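Local coordinates for glutathione S-transferase (Pseudomonas protegens, PDB 4IKH), which binds two glutathione molecules and probably acts as a glutathione transferase, joining the tripeptide to electrophilic substrates, at residues A[129-132]-A[133-136]; A[148-151]-A[152-155]; A[154-157]-A[158-162]; A[192-196]-A[197-201]. All coordinates share one frame; numbering follows the deposited sequence.

Contact 1 of 4, residues A[129-132]-A[133-136]; sequences GPMF and GQVG. With GSH (glutathione), chain D.
The carbonyl oxygen of Met131, modelled as selenomethionine, is approached by two backbone N-H groups: Val135 N lies 3.2 Å from Met131 O, the regular helical bond, while Gln134 N, bonded to Pro130 O at 3.2 Å, makes a weak, bent second approach. The regular bonds before and after these are Gly133 N to Gly129 O and Gly136 N to Phe132 O, each 3.0 Å. Gln134 turns CG back beside its own backbone N (chi1 -59°), and this brings CG within 3.3 Å of Pro130 O. Val135 lays CB 3.4 Å from Phe132 O. All this belongs to helix 111-140 of the helical C-terminal domain of the glutathione transferase fold, kinked at Pro130, whose nitrogen has no hydrogen to give to the preceding turn. One glutathione sits against the kink: its glycyl carboxylate oxygen O32 is 3.4 Å from Pro130 CG, and its carbonyl oxygen O2 is 3.3 Å from Gly133 CA, where a CB would collide with it. Asn32 also holds this ligand, as does Arg154 of the second subunit. The ring of Phe132 packs on Trp191, Ile192 and Leu195 of helix 183-196.

Contact 2 of 4, residues A[148-151]-A[152-155]; sequences DKRP and LERY. With GSH (glutathione), chain B.
The start of helix 150-170, in the all-helical domain of this glutathione transferase, is tied up here, with Lys149 O taking the N-H of Glu153 at 3.1 Å and Asp148 capping the first turn. Asp148 OD1 accepts from two donors of Arg150: the backbone N, which comes from above the carboxylate plane, and NE, 2.9 Å away on the syn side. Arg150 NH2 reaches Asp148 OD2 at 2.7 Å, so the guanidinium grips the carboxylate side-on, with the acid at its edge and close to its plane. The fold-back of the arginine at chi3 (-73°) makes this possible, and the doubled hold probably keeps Asp148 negative at the positive end of the helix dipole. Tyr146 of the second subunit adds a cation-pi contact to Arg150. A water bridges the turn, donating to Asp148 O and accepting from Leu152 N. Lys149 and Leu152 run alongside each other, Lys149 CD being 4.1 Å from Leu152 CD2.

At the far end Arg154 stretches out from the helix, its chain extended from CG to NE, to a glutathione that is also bonded by Asn32 of the second subunit. Arg154 NH1 meets carboxylate oxygen O11 almost straight (3.0 Å, 176°), while NH2 reaches O12 at 3.2 Å, one nitrogen for each oxygen of the gamma-glutamyl carboxylate. Beside it the Tyr155 side chain comes back near the first turn, its CD2 3.1 Å from Pro151 O.

Contact 3 of 4, residues A[154-157]-A[158-162]; sequences RYVN and EAKRL. With GSH (glutathione), chain B.
The Tyr155 ring carries the aliphatic part of Arg154 on one face, CG standing 4.0 Å above the plane and over the ring centre, while the carbonyl oxygen of Tyr155 receives the N-H of Ala159 one turn on. At the edge of the Arg154 guanidinium, in its plane, lie both Tyr155 OH and glutathione O11, and Phe137 of the second subunit adds a cation-pi contact. The hydroxyl of Tyr155 reaches the side-chain amide of Gln134 of the second subunit, probably as a hydrogen bond. A second guanidinium, that of Arg161, has the Glu158 carboxylate at its edge. NE goes to OE1 and NH2 to OE2, the latter 2.7 Å away, both on the syn side but tilted out of the carboxylate plane, with nearly straight N-H bonds; this side-on salt bridge fixes the rotation of both groups. Glu158 bends at chi2 (60°) to turn its acid to the arginine three residues later, and Arg161 NH1 also bonds to Asn70 of the second subunit.

Arg154 and Tyr155 are adjacent, whereas Glu158 and Arg161 are i, i+3 partners along helix 150-170, one of the helices at the dimer interface. Its i, i+4 backbone bonds include Lys160 N to Val156 O at 2.8 Å. Replacing Arg154 by an alanine would probably leave the glutathione carboxylate without its cationic mate and uncover the Tyr155 face. On another side of the helix, Lys160 lies beside Asn157 and crosses over Val156, its CE 4.1 Å from Val156 CG1. Ala159 CB lies 3.3 Å from Val156 O and packs on Phe132 of helix 111-140.

Contact 4 of 4, residues A[192-196]-A[197-201]; sequences IRNLI and GFYEA
Asn194 O takes the backbone N-H of Tyr199 in a bond of 3.0 Å that is nearly straight (170°), and one residue further along Leu195 O accepts from Ala201 N, also at 3.0 Å and in the carbonyl plane. Before them, Gly197 N closes the last helical turn on Arg193 O. So the carbonyls at the end of helix 183-196 are met one after another by the chain as it turns away, through a type I beta turn from Gly197 to Glu200 in which Glu200 takes left-handed backbone angles.

The Asn194 amide carries the side-chain contact. With CG anti to the backbone N (chi1 -178°), ND2 is carried over one face of the Tyr199 ring, 3.1 Å above its centre, and the amide and ring planes stand 71° apart, an amide-aromatic contact. On the other branch, Asn194 OD1 lies 3.3 Å from Phe198 CB, the two side chains running alongside. An alanine replacing Tyr199 is likely to leave the Asn194 amide free to turn, and to strip an aromatic wall from the glutathione pocket that Tyr199 lines. Packing goes on with Leu195, whose CD1 touches Ala201 CB at 4.0 Å and, more loosely, Tyr199 CD2.

Leu195 and Ala201 both rest on Val135 of helix 111-140, while Asn139 of that helix bonds to Tyr199 O; on another flank, Arg193 and Ile196 pack against Leu217 of helix 211-220.

Helix 111-140, carrying contact 1, is the common neighbour. Contact 3 lies with its centre 9 Å away, where helix 150-170 packs on it: Met131 CG meets Glu158 CG at 3.6 Å and Val135 CG2 meets Tyr155 O at 3.3 Å. Contacts 2 and 3 are successive turns of helix 150-170 and share Arg154 and Tyr155. Contact 4 touches contact 1 where Phe132 O approaches Tyr199 CE2 at 3.3 Å; Gly129, Pro130 and Gly133 of contact 1 line one glutathione pocket with Tyr199. Contact 4 stays clear of contact 2, about 17 Å between centres. Arg154 serves a glutathione held also by the second subunit, and the partner's Arg154 the one at contact 1, so the dimer completes both sites.

Contact 1 of 4, residues A[129-132]-A[133-136]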
# COMPACT_ATOMS: atom_id res chain seq x y z
N GLY A 129 5.54 5.56 -2.49
CA GLY A 129 5.80 4.88 -3.74
C GLY A 129 5.01 5.44 -4.90
O GLY A 129 5.59 5.89 -5.89
N PRO A 130 3.67 5.43 -4.80
CA PRO A 130 2.86 5.85 -5.96
C PRO A 130 3.05 7.31 -6.33
O PRO A 130 3.05 7.65 -7.53
CB PRO A 130 1.42 5.63 -5.48
CG PRO A 130 1.51 4.54 -4.47
CD PRO A 130 2.84 4.86 -3.73
N MSE A 131 3.19 8.17 -5.33
CA MSE A 131 3.32 9.60 -5.62
C MSE A 131 4.70 9.98 -6.15
O MSE A 131 4.79 10.78 -7.08
CB MSE A 131 2.90 10.45 -4.42
CG MSE A 131 1.44 10.23 -4.01
SE MSE A 131 0.15 10.81 -5.36
CE MSE A 131 -0.34 9.06 -6.12
N PHE A 132 5.77 9.42 -5.59
CA PHE A 132 7.11 9.68 -6.14
C PHE A 132 7.17 9.14 -7.57
O PHE A 132 7.82 9.70 -8.43
CB PHE A 132 8.22 9.04 -5.29
CG PHE A 132 8.47 9.71 -3.94
CD1 PHE A 132 7.61 10.68 -3.45
CD2 PHE A 132 9.58 9.35 -3.18
CE1 PHE A 132 7.84 11.27 -2.22
CE2 PHE A 132 9.82 9.95 -1.94
CZ PHE A 132 8.95 10.91 -1.46
N GLY A 133 6.49 8.02 -7.81
CA GLY A 133 6.42 7.44 -9.14
C GLY A 133 5.83 8.41 -10.15
O GLY A 133 6.27 8.47 -11.30
N GLN A 134 4.82 9.17 -9.73
CA GLN A 134 4.24 10.17 -10.62
C GLN A 134 5.21 11.33 -10.88
O GLN A 134 5.24 11.89 -11.98
CB GLN A 134 2.91 10.69 -10.06
CG GLN A 134 1.85 9.61 -9.84
CD GLN A 134 1.96 8.47 -10.84
OE1 GLN A 134 2.36 7.36 -10.48
NE2 GLN A 134 1.62 8.75 -12.10
N VAL A 135 6.02 11.68 -9.88
CA VAL A 135 7.03 12.73 -10.09
C VAL A 135 8.01 12.27 -11.18
O VAL A 135 8.40 13.05 -12.05
CB VAL A 135 7.81 13.08 -8.80
CG1 VAL A 135 8.90 14.08 -9.12
CG2 VAL A 135 6.90 13.65 -7.75
N GLY A 136 8.39 10.99 -11.12
CA GLY A 136 9.27 10.43 -12.13
C GLY A 136 8.70 10.47 -13.54
O GLY A 136 9.41 10.78 -14.50
N1 GSH D . 5.30 2.39 -17.18
CA1 GSH D . 4.41 2.46 -16.08
C1 GSH D . 4.09 3.89 -15.76
O11 GSH D . 4.26 4.79 -16.63
O12 GSH D . 3.63 4.20 -14.62
CB1 GSH D . 5.07 1.82 -14.90
CG1 GSH D . 6.39 2.51 -14.56
CD1 GSH D . 6.69 2.10 -13.13
OE1 GSH D . 6.36 0.99 -12.78
N2 GSH D . 7.32 3.03 -12.18
CA2 GSH D . 7.56 2.59 -10.83
C2 GSH D . 6.47 3.15 -9.92
O2 GSH D . 6.02 4.29 -10.11
CB2 GSH D . 8.89 3.08 -10.36
SG2 GSH D . 10.20 2.35 -11.30
N3 GSH D . 5.93 2.38 -8.80
CA3 GSH D . 4.89 2.99 -7.97
C3 GSH D . 4.79 2.36 -6.61
O31 GSH D . 5.75 1.73 -6.11
O32 GSH D . 3.74 2.46 -5.94

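Contact 2 of 4, residues A[148-151]-A[152-155]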
# COMPACT_ATOMS: atom_id res chain seq x y z
N ASP A 148 1.55 21.78 -20.26
CA ASP A 148 0.85 22.12 -19.02
C ASP A 148 1.58 21.46 -17.86
O ASP A 148 1.60 20.24 -17.74
CB ASP A 148 -0.60 21.64 -19.08
CG ASP A 148 -1.44 22.16 -17.92
OD1 ASP A 148 -0.88 22.80 -17.00
OD2 ASP A 148 -2.67 21.93 -17.93
N LYS A 149 2.19 22.29 -17.02
CA LYS A 149 3.06 21.79 -15.96
C LYS A 149 2.32 21.60 -14.63
O LYS A 149 2.93 21.20 -13.63
CB LYS A 149 4.27 22.71 -15.80
CG LYS A 149 5.24 22.64 -16.98
CD LYS A 149 6.32 21.59 -16.75
CE LYS A 149 6.66 20.83 -18.02
NZ LYS A 149 6.78 21.73 -19.20
N ARG A 150 1.02 21.88 -14.62
CA ARG A 150 0.21 21.67 -13.42
C ARG A 150 0.21 20.21 -12.88
O ARG A 150 0.18 20.02 -11.66
CB ARG A 150 -1.22 22.18 -13.61
CG ARG A 150 -1.32 23.69 -13.82
CD ARG A 150 -2.75 24.12 -14.15
NE ARG A 150 -3.15 23.73 -15.50
CZ ARG A 150 -4.34 24.02 -16.03
NH1 ARG A 150 -5.24 24.69 -15.33
NH2 ARG A 150 -4.63 23.63 -17.27
N PRO A 151 0.23 19.19 -13.77
CA PRO A 151 0.37 17.83 -13.24
C PRO A 151 1.68 17.63 -12.46
O PRO A 151 1.62 17.20 -11.31
CB PRO A 151 0.35 16.96 -14.50
CG PRO A 151 -0.49 17.73 -15.46
CD PRO A 151 -0.12 19.18 -15.21
N LEU A 152 2.82 17.94 -13.08
CA LEU A 152 4.12 17.90 -12.39
C LEU A 152 4.07 18.59 -11.02
O LEU A 152 4.48 18.02 -10.01
CB LEU A 152 5.22 18.52 -13.25
CG LEU A 152 6.62 18.61 -12.61
CD1 LEU A 152 7.20 17.23 -12.34
CD2 LEU A 152 7.58 19.45 -13.46
N GLU A 153 3.53 19.81 -10.98
CA GLU A 153 3.41 20.58 -9.75
C GLU A 153 2.53 19.91 -8.69
O GLU A 153 2.80 20.02 -7.50
CB GLU A 153 2.87 21.98 -10.05
CG GLU A 153 3.94 22.97 -10.51
CD GLU A 153 3.36 24.22 -11.15
OE1 GLU A 153 2.13 24.41 -11.09
OE2 GLU A 153 4.15 24.99 -11.73
N ARG A 154 1.47 19.24 -9.14
CA ARG A 154 0.58 18.52 -8.24
C ARG A 154 1.33 17.42 -7.49
O ARG A 154 1.17 17.25 -6.28
CB ARG A 154 -0.58 17.90 -9.04
CG ARG A 154 -1.35 16.80 -8.31
CD ARG A 154 -2.63 16.41 -9.05
NE ARG A 154 -3.24 15.19 -8.50
CZ ARG A 154 -4.00 15.16 -7.41
NH1 ARG A 154 -4.26 16.28 -6.74
NH2 ARG A 154 -4.52 14.01 -6.99
N TYR A 155 2.14 16.66 -8.23
CA TYR A 155 2.86 15.53 -7.65
C TYR A 155 4.16 15.93 -6.93
O TYR A 155 4.58 15.25 -5.99
CB TYR A 155 3.09 14.46 -8.71
CG TYR A 155 1.77 13.96 -9.24
CD1 TYR A 155 0.92 13.24 -8.42
CD2 TYR A 155 1.34 14.26 -10.53
CE1 TYR A 155 -0.31 12.79 -8.86
CE2 TYR A 155 0.10 13.81 -10.99
CZ TYR A 155 -0.72 13.08 -10.15
OH TYR A 155 -1.95 12.64 -10.56
N1 GSH B . -6.95 16.65 -1.89
CA1 GSH B . -5.98 15.63 -2.04
C1 GSH B . -5.76 15.33 -3.49
O11 GSH B . -6.08 16.18 -4.38
O12 GSH B . -5.23 14.22 -3.84
CB1 GSH B . -6.48 14.40 -1.35
CG1 GSH B . -7.82 13.94 -1.92
CD1 GSH B . -7.96 12.49 -1.49
OE1 GSH B . -7.51 12.18 -0.41
N2 GSH B . -8.58 11.48 -2.36
CA2 GSH B . -8.66 10.12 -1.91
C2 GSH B . -7.55 9.30 -2.56
O2 GSH B . -7.22 9.53 -3.73
CB2 GSH B . -9.99 9.53 -2.28
SG2 GSH B . -11.31 10.36 -1.43
N3 GSH B . -6.85 8.24 -1.84
CA3 GSH B . -5.80 7.50 -2.54
C3 GSH B . -5.53 6.16 -1.92
O31 GSH B . -6.39 5.58 -1.21
O32 GSH B . -4.44 5.58 -2.11
O HOH W 1 3.64 18.33 -16.15

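Contact 3 of 4, residues A[154-157]-A[158-162]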
# COMPACT_ATOMS: atom_id res chain seq x y z
N ARG A 154 1.47 19.24 -9.14
CA ARG A 154 0.58 18.52 -8.24
C ARG A 154 1.33 17.42 -7.49
O ARG A 154 1.17 17.25 -6.28
CB ARG A 154 -0.58 17.90 -9.04
CG ARG A 154 -1.35 16.80 -8.31
CD ARG A 154 -2.63 16.41 -9.05
NE ARG A 154 -3.24 15.19 -8.50
CZ ARG A 154 -4.00 15.16 -7.41
NH1 ARG A 154 -4.26 16.28 -6.74
NH2 ARG A 154 -4.52 14.01 -6.99
N TYR A 155 2.14 16.66 -8.23
CA TYR A 155 2.86 15.53 -7.65
C TYR A 155 4.16 15.93 -6.93
O TYR A 155 4.58 15.25 -5.99
CB TYR A 155 3.09 14.46 -8.71
CG TYR A 155 1.77 13.96 -9.24
CD1 TYR A 155 0.92 13.24 -8.42
CD2 TYR A 155 1.34 14.26 -10.53
CE1 TYR A 155 -0.31 12.79 -8.86
CE2 TYR A 155 0.10 13.81 -10.99
CZ TYR A 155 -0.72 13.08 -10.15
OH TYR A 155 -1.95 12.64 -10.56
N VAL A 156 4.78 17.03 -7.35
CA VAL A 156 5.91 17.59 -6.61
C VAL A 156 5.40 18.06 -5.25
O VAL A 156 5.98 17.72 -4.21
CB VAL A 156 6.55 18.75 -7.38
CG1 VAL A 156 7.49 19.59 -6.48
CG2 VAL A 156 7.31 18.19 -8.57
N ASN A 157 4.30 18.80 -5.26
CA ASN A 157 3.69 19.29 -4.02
C ASN A 157 3.24 18.17 -3.09
O ASN A 157 3.32 18.32 -1.87
CB ASN A 157 2.54 20.25 -4.33
CG ASN A 157 3.03 21.64 -4.70
OD1 ASN A 157 4.21 21.94 -4.53
ND2 ASN A 157 2.13 22.49 -5.18
N GLU A 158 2.76 17.07 -3.66
CA GLU A 158 2.36 15.93 -2.84
C GLU A 158 3.59 15.26 -2.26
O GLU A 158 3.60 14.84 -1.10
CB GLU A 158 1.51 14.94 -3.64
CG GLU A 158 1.20 13.64 -2.92
CD GLU A 158 0.43 13.83 -1.62
OE1 GLU A 158 -0.15 14.91 -1.39
OE2 GLU A 158 0.39 12.87 -0.82
N ALA A 159 4.64 15.17 -3.07
CA ALA A 159 5.90 14.60 -2.62
C ALA A 159 6.48 15.43 -1.46
O ALA A 159 6.98 14.88 -0.47
CB ALA A 159 6.88 14.53 -3.79
N LYS A 160 6.41 16.76 -1.59
CA LYS A 160 6.81 17.66 -0.51
C LYS A 160 6.00 17.42 0.77
O LYS A 160 6.57 17.37 1.85
CB LYS A 160 6.60 19.12 -0.92
CG LYS A 160 7.65 19.69 -1.85
CD LYS A 160 7.39 21.18 -2.03
CE LYS A 160 8.24 21.77 -3.13
NZ LYS A 160 7.96 23.23 -3.28
N ARG A 161 4.69 17.27 0.63
CA ARG A 161 3.82 17.02 1.79
C ARG A 161 4.17 15.71 2.49
O ARG A 161 4.26 15.66 3.71
CB ARG A 161 2.34 17.01 1.37
CG ARG A 161 1.34 17.01 2.54
CD ARG A 161 -0.05 16.56 2.07
NE ARG A 161 -0.01 15.17 1.59
CZ ARG A 161 -0.04 14.11 2.40
NH1 ARG A 161 -0.12 14.29 3.71
NH2 ARG A 161 0.00 12.88 1.90
N LEU A 162 4.39 14.65 1.70
CA LEU A 162 4.78 13.35 2.27
C LEU A 162 6.14 13.43 2.98
O LEU A 162 6.31 12.89 4.07
CB LEU A 162 4.81 12.28 1.19
CG LEU A 162 3.47 11.84 0.58
CD1 LEU A 162 3.66 11.34 -0.83
CD2 LEU A 162 2.86 10.76 1.45
N1 GSH B . -6.95 16.65 -1.89
CA1 GSH B . -5.98 15.63 -2.04
C1 GSH B . -5.76 15.33 -3.49
O11 GSH B . -6.08 16.18 -4.38
O12 GSH B . -5.23 14.22 -3.84
CB1 GSH B . -6.48 14.40 -1.35
CG1 GSH B . -7.82 13.94 -1.92
CD1 GSH B . -7.96 12.49 -1.49
OE1 GSH B . -7.51 12.18 -0.41
N2 GSH B . -8.58 11.48 -2.36
CA2 GSH B . -8.66 10.12 -1.91
C2 GSH B . -7.55 9.30 -2.56
O2 GSH B . -7.22 9.53 -3.73
CB2 GSH B . -9.99 9.53 -2.28
SG2 GSH B . -11.31 10.36 -1.43
N3 GSH B . -6.85 8.24 -1.84
CA3 GSH B . -5.80 7.50 -2.54
C3 GSH B . -5.53 6.16 -1.92
O31 GSH B . -6.39 5.58 -1.21
O32 GSH B . -4.44 5.58 -2.11

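Contact 4 of 4, residues A[192-196]-A[197-201]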
# COMPACT_ATOMS: atom_id res chain seq x y z
N ILE A 192 13.15 7.38 -1.49
CA ILE A 192 13.69 8.71 -1.29
C ILE A 192 14.99 8.84 -2.06
O ILE A 192 15.22 9.84 -2.76
CB ILE A 192 13.87 9.03 0.20
CG1 ILE A 192 12.51 8.94 0.89
CG2 ILE A 192 14.46 10.42 0.39
CD1 ILE A 192 12.60 8.77 2.37
N ARG A 193 15.82 7.80 -1.99
CA ARG A 193 17.03 7.73 -2.80
C ARG A 193 16.75 7.89 -4.29
O ARG A 193 17.43 8.61 -5.00
CB ARG A 193 17.73 6.39 -2.56
CG ARG A 193 18.95 6.14 -3.44
CD ARG A 193 19.62 4.83 -3.07
NE ARG A 193 20.80 4.57 -3.89
CZ ARG A 193 20.76 3.91 -5.04
NH1 ARG A 193 19.62 3.45 -5.52
NH2 ARG A 193 21.88 3.70 -5.72
N ASN A 194 15.72 7.21 -4.78
CA ASN A 194 15.45 7.22 -6.20
C ASN A 194 14.91 8.58 -6.64
O ASN A 194 15.25 9.06 -7.72
CB ASN A 194 14.48 6.08 -6.55
CG ASN A 194 14.17 6.00 -8.03
OD1 ASN A 194 14.98 5.51 -8.82
ND2 ASN A 194 13.00 6.47 -8.42
N LEU A 195 14.08 9.20 -5.81
CA LEU A 195 13.51 10.51 -6.13
C LEU A 195 14.60 11.54 -6.40
O LEU A 195 14.53 12.31 -7.37
CB LEU A 195 12.63 11.00 -4.97
CG LEU A 195 11.88 12.32 -5.18
CD1 LEU A 195 10.79 12.13 -6.24
CD2 LEU A 195 11.27 12.83 -3.88
N ILE A 196 15.63 11.54 -5.55
CA ILE A 196 16.69 12.55 -5.64
C ILE A 196 17.89 12.12 -6.49
O ILE A 196 18.72 12.95 -6.86
CB ILE A 196 17.16 13.01 -4.24
CG1 ILE A 196 17.90 11.90 -3.50
CG2 ILE A 196 15.98 13.49 -3.40
CD1 ILE A 196 18.24 12.28 -2.06
N GLY A 197 17.98 10.83 -6.78
CA GLY A 197 19.00 10.34 -7.69
C GLY A 197 18.46 10.20 -9.10
O GLY A 197 18.48 11.15 -9.88
N PHE A 198 17.95 9.01 -9.43
CA PHE A 198 17.52 8.69 -10.79
C PHE A 198 16.49 9.67 -11.37
O PHE A 198 16.56 10.04 -12.54
CB PHE A 198 16.97 7.26 -10.84
CG PHE A 198 16.71 6.74 -12.23
CD1 PHE A 198 17.70 6.78 -13.20
CD2 PHE A 198 15.48 6.19 -12.56
CE1 PHE A 198 17.47 6.30 -14.48
CE2 PHE A 198 15.24 5.70 -13.84
CZ PHE A 198 16.24 5.76 -14.80
N TYR A 199 15.54 10.07 -10.53
CA TYR A 199 14.46 10.97 -10.95
C TYR A 199 14.91 12.43 -11.03
O TYR A 199 14.19 13.27 -11.59
CB TYR A 199 13.27 10.84 -10.01
CG TYR A 199 12.43 9.60 -10.23
CD1 TYR A 199 12.75 8.69 -11.23
CD2 TYR A 199 11.30 9.36 -9.45
CE1 TYR A 199 11.97 7.56 -11.43
CE2 TYR A 199 10.52 8.24 -9.66
CZ TYR A 199 10.86 7.34 -10.65
OH TYR A 199 10.08 6.22 -10.86
N GLU A 200 16.07 12.73 -10.46
CA GLU A 200 16.65 14.08 -10.51
C GLU A 200 15.73 15.17 -9.95
O GLU A 200 15.75 16.32 -10.41
CB GLU A 200 17.06 14.43 -11.95
CG GLU A 200 18.12 13.51 -12.54
CD GLU A 200 18.46 13.84 -13.99
OE1 GLU A 200 17.55 14.21 -14.76
OE2 GLU A 200 19.65 13.73 -14.36
N ALA A 201 14.94 14.83 -8.93
CA ALA A 201 13.94 15.74 -8.39
C ALA A 201 14.33 16.30 -7.03
O ALA A 201 13.48 16.86 -6.32
CB ALA A 201 12.59 15.02 -8.30